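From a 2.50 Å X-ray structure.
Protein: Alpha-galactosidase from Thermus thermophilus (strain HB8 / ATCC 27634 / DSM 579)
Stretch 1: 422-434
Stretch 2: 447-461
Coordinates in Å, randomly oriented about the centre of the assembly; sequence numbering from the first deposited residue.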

# COMPACT_ATOMS: atom_id res chain seq x y z
N GLU E 422 -0.89 50.80 3.08
CA GLU E 422 -1.50 52.11 3.28
C GLU E 422 -2.32 52.55 2.07
O GLU E 422 -3.40 53.13 2.22
N ALA E 423 -1.83 52.26 0.86
CA ALA E 423 -2.54 52.67 -0.35
C ALA E 423 -3.89 51.99 -0.48
O ALA E 423 -4.87 52.60 -0.92
N LEU E 424 -3.98 50.71 -0.09
CA LEU E 424 -5.27 50.01 -0.14
C LEU E 424 -6.26 50.56 0.88
O LEU E 424 -7.47 50.54 0.62
N ALA E 425 -5.79 51.04 2.04
CA ALA E 425 -6.69 51.73 2.96
C ALA E 425 -7.23 53.02 2.34
O ALA E 425 -8.42 53.33 2.48
N HIS E 426 -6.38 53.78 1.65
CA HIS E 426 -6.88 54.97 0.97
C HIS E 426 -7.90 54.60 -0.09
O HIS E 426 -8.96 55.23 -0.19
N PHE E 427 -7.63 53.56 -0.88
CA PHE E 427 -8.56 53.19 -1.94
C PHE E 427 -9.91 52.74 -1.39
O PHE E 427 -10.96 53.15 -1.87
N THR E 428 -9.90 51.87 -0.38
CA THR E 428 -11.16 51.42 0.19
C THR E 428 -11.79 52.46 1.11
O THR E 428 -13.01 52.39 1.34
N GLY E 429 -11.00 53.39 1.64
CA GLY E 429 -11.46 54.29 2.67
C GLY E 429 -11.58 53.70 4.06
O GLY E 429 -12.06 54.39 4.96
N PHE E 430 -11.17 52.44 4.26
CA PHE E 430 -11.26 51.77 5.56
C PHE E 430 -9.91 51.92 6.25
O PHE E 430 -8.95 51.21 5.93
N LYS E 431 -9.85 52.81 7.23
CA LYS E 431 -8.59 53.21 7.84
C LYS E 431 -8.54 52.72 9.28
O LYS E 431 -9.41 53.05 10.09
N ALA E 432 -7.52 51.92 9.58
CA ALA E 432 -7.37 51.33 10.90
C ALA E 432 -5.90 51.07 11.17
O ALA E 432 -5.11 50.88 10.24
N THR E 433 -5.52 51.07 12.44
CA THR E 433 -4.18 50.67 12.83
C THR E 433 -4.22 50.09 14.24
O THR E 433 -5.17 50.30 15.00
N SER E 434 -3.15 49.36 14.55
CA SER E 434 -2.91 48.84 15.88
C SER E 434 -1.72 49.50 16.56
O SER E 434 -1.41 49.14 17.70
N ARG E 447 2.94 60.99 10.28
CA ARG E 447 2.40 60.26 9.15
C ARG E 447 1.04 59.65 9.48
O ARG E 447 0.13 59.69 8.65
N LEU E 448 0.89 59.11 10.70
CA LEU E 448 -0.38 58.52 11.10
C LEU E 448 -1.50 59.57 11.11
O LEU E 448 -2.59 59.32 10.59
N GLU E 449 -1.23 60.75 11.67
CA GLU E 449 -2.27 61.78 11.69
C GLU E 449 -2.63 62.26 10.28
O GLU E 449 -3.81 62.44 9.97
N ALA E 450 -1.64 62.47 9.41
CA ALA E 450 -1.99 62.86 8.05
C ALA E 450 -2.77 61.76 7.34
O ALA E 450 -3.64 62.04 6.51
N PHE E 451 -2.51 60.50 7.68
CA PHE E 451 -3.26 59.38 7.11
C PHE E 451 -4.73 59.45 7.53
O PHE E 451 -5.64 59.36 6.69
N LEU E 452 -4.98 59.65 8.83
CA LEU E 452 -6.34 59.73 9.34
C LEU E 452 -7.07 60.98 8.85
O LEU E 452 -8.24 60.90 8.47
N ALA E 453 -6.39 62.13 8.84
CA ALA E 453 -7.07 63.41 8.67
C ALA E 453 -7.29 63.79 7.21
O ALA E 453 -8.00 64.76 6.96
N ARG E 454 -6.71 63.06 6.27
CA ARG E 454 -6.75 63.46 4.87
C ARG E 454 -7.47 62.41 4.03
O ARG E 454 -7.50 61.23 4.37
N GLU E 455 -8.03 62.87 2.94
CA GLU E 455 -8.68 62.02 1.96
C GLU E 455 -7.81 62.12 0.71
O GLU E 455 -7.88 63.09 -0.03
N VAL E 456 -6.93 61.13 0.52
CA VAL E 456 -6.00 61.13 -0.61
C VAL E 456 -6.69 60.43 -1.76
O VAL E 456 -6.97 59.22 -1.67
N PRO E 457 -6.99 61.13 -2.87
CA PRO E 457 -7.66 60.49 -4.01
C PRO E 457 -6.83 59.35 -4.58
O PRO E 457 -5.63 59.50 -4.85
N VAL E 458 -7.47 58.19 -4.74
CA VAL E 458 -6.86 57.02 -5.36
C VAL E 458 -7.69 56.64 -6.57
O VAL E 458 -8.93 56.75 -6.56
N ARG E 459 -7.01 56.21 -7.62
CA ARG E 459 -7.66 55.82 -8.86
C ARG E 459 -7.00 54.53 -9.32
O ARG E 459 -5.79 54.35 -9.14
N ARG E 460 -7.79 53.62 -9.88
CA ARG E 460 -7.24 52.37 -10.41
C ARG E 460 -6.90 52.53 -11.88
O ARG E 460 -7.76 52.91 -12.68
N LEU E 461 -5.66 52.23 -12.23
CA LEU E 461 -5.21 52.29 -13.61
C LEU E 461 -5.23 50.94 -14.29
O LEU E 461 -5.34 50.87 -15.52

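Two helices, 422-428 and 447-453, run roughly side by side at 21°. After the first helix the chain turns back, and strand 431-433 runs at 152° to helix 447-453; after the second, strand 458-461 crosses helix 422-428 at 102°. Apolar packing centres on Phe 451 (chi1 t). Its CA-to-CB bond points sideways, but the ring reaches stretch 1. Ala 425 points toward stretch 2 and sets CB 3.6 Å from Phe 451 CZ, at the ring edge. Lys 431 (chi1 m) lays its chain over one face, with CG 3.6 Å from Phe 451 CZ. Farther along, Phe 427 (t) places CD1 3.6 Å from CG1 of Val 458 (t). Thr 433 (t) meets Leu 448 (t), CG2 to CD1 3.9 Å.

His 426 (m) points in and is sandwiched. Val 456 CG2 covers one ring face, 3.4 Å from His 426 CE1. The edge of Phe 451 approaches the opposite face, with ring planes at 64°.

Most of the polar contacts gather at the end of Lys 431. Its NZ donates a hydrogen bond to Phe 451 O at 2.7 Å, and lies 2.6 Å from Arg 454 O. The amine thus meets carbonyls where the second helix ends. Water 1 accepts from Lys 431 NZ (2.9 Å) and Val 456 N (3.0 Å), and bonds His 426 ND1 (2.5 Å), tying both stretches together.

Glu 422 (t) OE1 and Arg 447 NH2 form a long salt bridge, 4.0 Å, through charge alone.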

# COMPACT_ATOMS: atom_id res chain seq x y z
CB GLU E 422 -0.42 53.14 3.59
CG GLU E 422 -0.95 54.44 4.11
CD GLU E 422 0.06 55.55 3.99
OE1 GLU E 422 0.90 55.66 4.90
OE2 GLU E 422 0.01 56.31 3.00
CB ALA E 423 -1.68 52.39 -1.58
CB LEU E 424 -5.07 48.51 0.05
CG LEU E 424 -4.49 47.74 -1.14
CD1 LEU E 424 -4.78 46.27 -0.99
CD2 LEU E 424 -5.03 48.26 -2.46
CB ALA E 425 -5.97 52.04 4.27
CB HIS E 426 -5.73 55.75 0.34
CG HIS E 426 -4.90 56.53 1.32
ND1 HIS E 426 -5.45 57.39 2.23
CD2 HIS E 426 -3.56 56.58 1.50
CE1 HIS E 426 -4.49 57.94 2.95
NE2 HIS E 426 -3.33 57.47 2.52
CB PHE E 427 -7.94 52.10 -2.81
CG PHE E 427 -8.76 51.76 -4.02
CD1 PHE E 427 -8.74 52.56 -5.15
CD2 PHE E 427 -9.54 50.62 -4.04
CE1 PHE E 427 -9.48 52.24 -6.27
CE2 PHE E 427 -10.29 50.29 -5.16
CZ PHE E 427 -10.26 51.11 -6.27
CB THR E 428 -10.97 50.12 1.00
OG1 THR E 428 -10.05 50.36 2.08
CG2 THR E 428 -10.45 48.98 0.13
CB PHE E 430 -11.65 50.30 5.39
CG PHE E 430 -12.20 49.66 6.63
CD1 PHE E 430 -11.40 49.46 7.74
CD2 PHE E 430 -13.54 49.26 6.69
CE1 PHE E 430 -11.92 48.87 8.91
CE2 PHE E 430 -14.06 48.66 7.84
CZ PHE E 430 -13.26 48.47 8.95
CB LYS E 431 -8.42 54.73 7.79
CG LYS E 431 -8.35 55.26 6.36
CD LYS E 431 -8.63 56.72 6.28
CE LYS E 431 -7.67 57.36 5.32
NZ LYS E 431 -7.88 58.80 5.21
CB ALA E 432 -8.18 50.04 11.03
CB THR E 433 -3.16 51.83 12.78
OG1 THR E 433 -1.86 51.34 13.16
CG2 THR E 433 -3.55 52.93 13.73
CB SER E 434 -2.70 47.32 15.84
OG SER E 434 -3.93 46.63 15.67
CB ARG E 447 3.38 59.19 8.69
CG ARG E 447 4.30 59.75 7.64
CD ARG E 447 5.41 58.82 7.33
NE ARG E 447 4.96 57.65 6.59
CZ ARG E 447 5.08 56.41 7.03
NH1 ARG E 447 5.64 56.18 8.22
NH2 ARG E 447 4.64 55.40 6.28
CB LEU E 448 -0.26 57.85 12.47
CG LEU E 448 -1.58 57.38 13.11
CD1 LEU E 448 -2.33 56.34 12.23
CD2 LEU E 448 -1.37 56.86 14.54
CB GLU E 449 -1.83 62.96 12.56
CG GLU E 449 -2.95 63.98 12.81
CD GLU E 449 -4.30 63.37 13.30
OE1 GLU E 449 -4.33 62.25 13.88
OE2 GLU E 449 -5.34 64.02 13.11
CB ALA E 450 -0.73 63.22 7.26
CB PHE E 451 -2.61 58.07 7.54
CG PHE E 451 -3.41 56.82 7.25
CD1 PHE E 451 -3.49 56.32 5.95
CD2 PHE E 451 -4.02 56.11 8.28
CE1 PHE E 451 -4.19 55.15 5.68
CE2 PHE E 451 -4.72 54.93 8.03
CZ PHE E 451 -4.81 54.45 6.72
CB LEU E 452 -6.32 59.70 10.86
CG LEU E 452 -5.82 58.38 11.44
CD1 LEU E 452 -5.51 58.50 12.92
CD2 LEU E 452 -6.85 57.31 11.19
CB ALA E 453 -6.28 64.52 9.36
CB ARG E 454 -5.35 63.68 4.29
CG ARG E 454 -4.76 65.03 4.61
CD ARG E 454 -3.24 65.03 4.47
NE ARG E 454 -2.82 65.02 3.08
CZ ARG E 454 -2.34 63.96 2.44
NH1 ARG E 454 -2.22 62.79 3.07
NH2 ARG E 454 -1.99 64.07 1.16
CB GLU E 455 -10.12 62.47 1.71
CG GLU E 455 -11.05 62.50 2.96
CD GLU E 455 -10.61 63.49 4.06
OE1 GLU E 455 -11.09 63.36 5.22
OE2 GLU E 455 -9.79 64.39 3.77
CB VAL E 456 -4.68 60.44 -0.24
CG1 VAL E 456 -3.61 60.83 -1.22
CG2 VAL E 456 -4.26 60.83 1.15
CB PRO E 457 -7.82 61.63 -5.02
CG PRO E 457 -6.96 62.77 -4.51
CD PRO E 457 -6.89 62.60 -3.03
CB VAL E 458 -6.74 55.83 -4.38
CG1 VAL E 458 -5.86 54.73 -4.99
CG2 VAL E 458 -6.13 56.28 -3.08
CB ARG E 459 -7.51 56.92 -9.93
CG ARG E 459 -7.66 56.46 -11.36
CD ARG E 459 -8.19 57.58 -12.24
NE ARG E 459 -7.52 58.85 -11.94
CZ ARG E 459 -6.38 59.24 -12.50
NH1 ARG E 459 -5.77 58.46 -13.39
NH2 ARG E 459 -5.84 60.40 -12.17
CB ARG E 460 -8.20 51.20 -10.21
CG ARG E 460 -7.48 49.90 -9.86
CD ARG E 460 -8.46 48.76 -9.61
NE ARG E 460 -7.76 47.52 -9.30
CZ ARG E 460 -8.28 46.55 -8.56
NH1 ARG E 460 -9.50 46.70 -8.06
NH2 ARG E 460 -7.58 45.45 -8.30
CB LEU E 461 -3.79 52.86 -13.68
CG LEU E 461 -3.65 54.14 -12.85
CD1 LEU E 461 -2.20 54.56 -12.73
CD2 LEU E 461 -4.50 55.26 -13.45
O HOH W 1 -7.51 58.84 2.37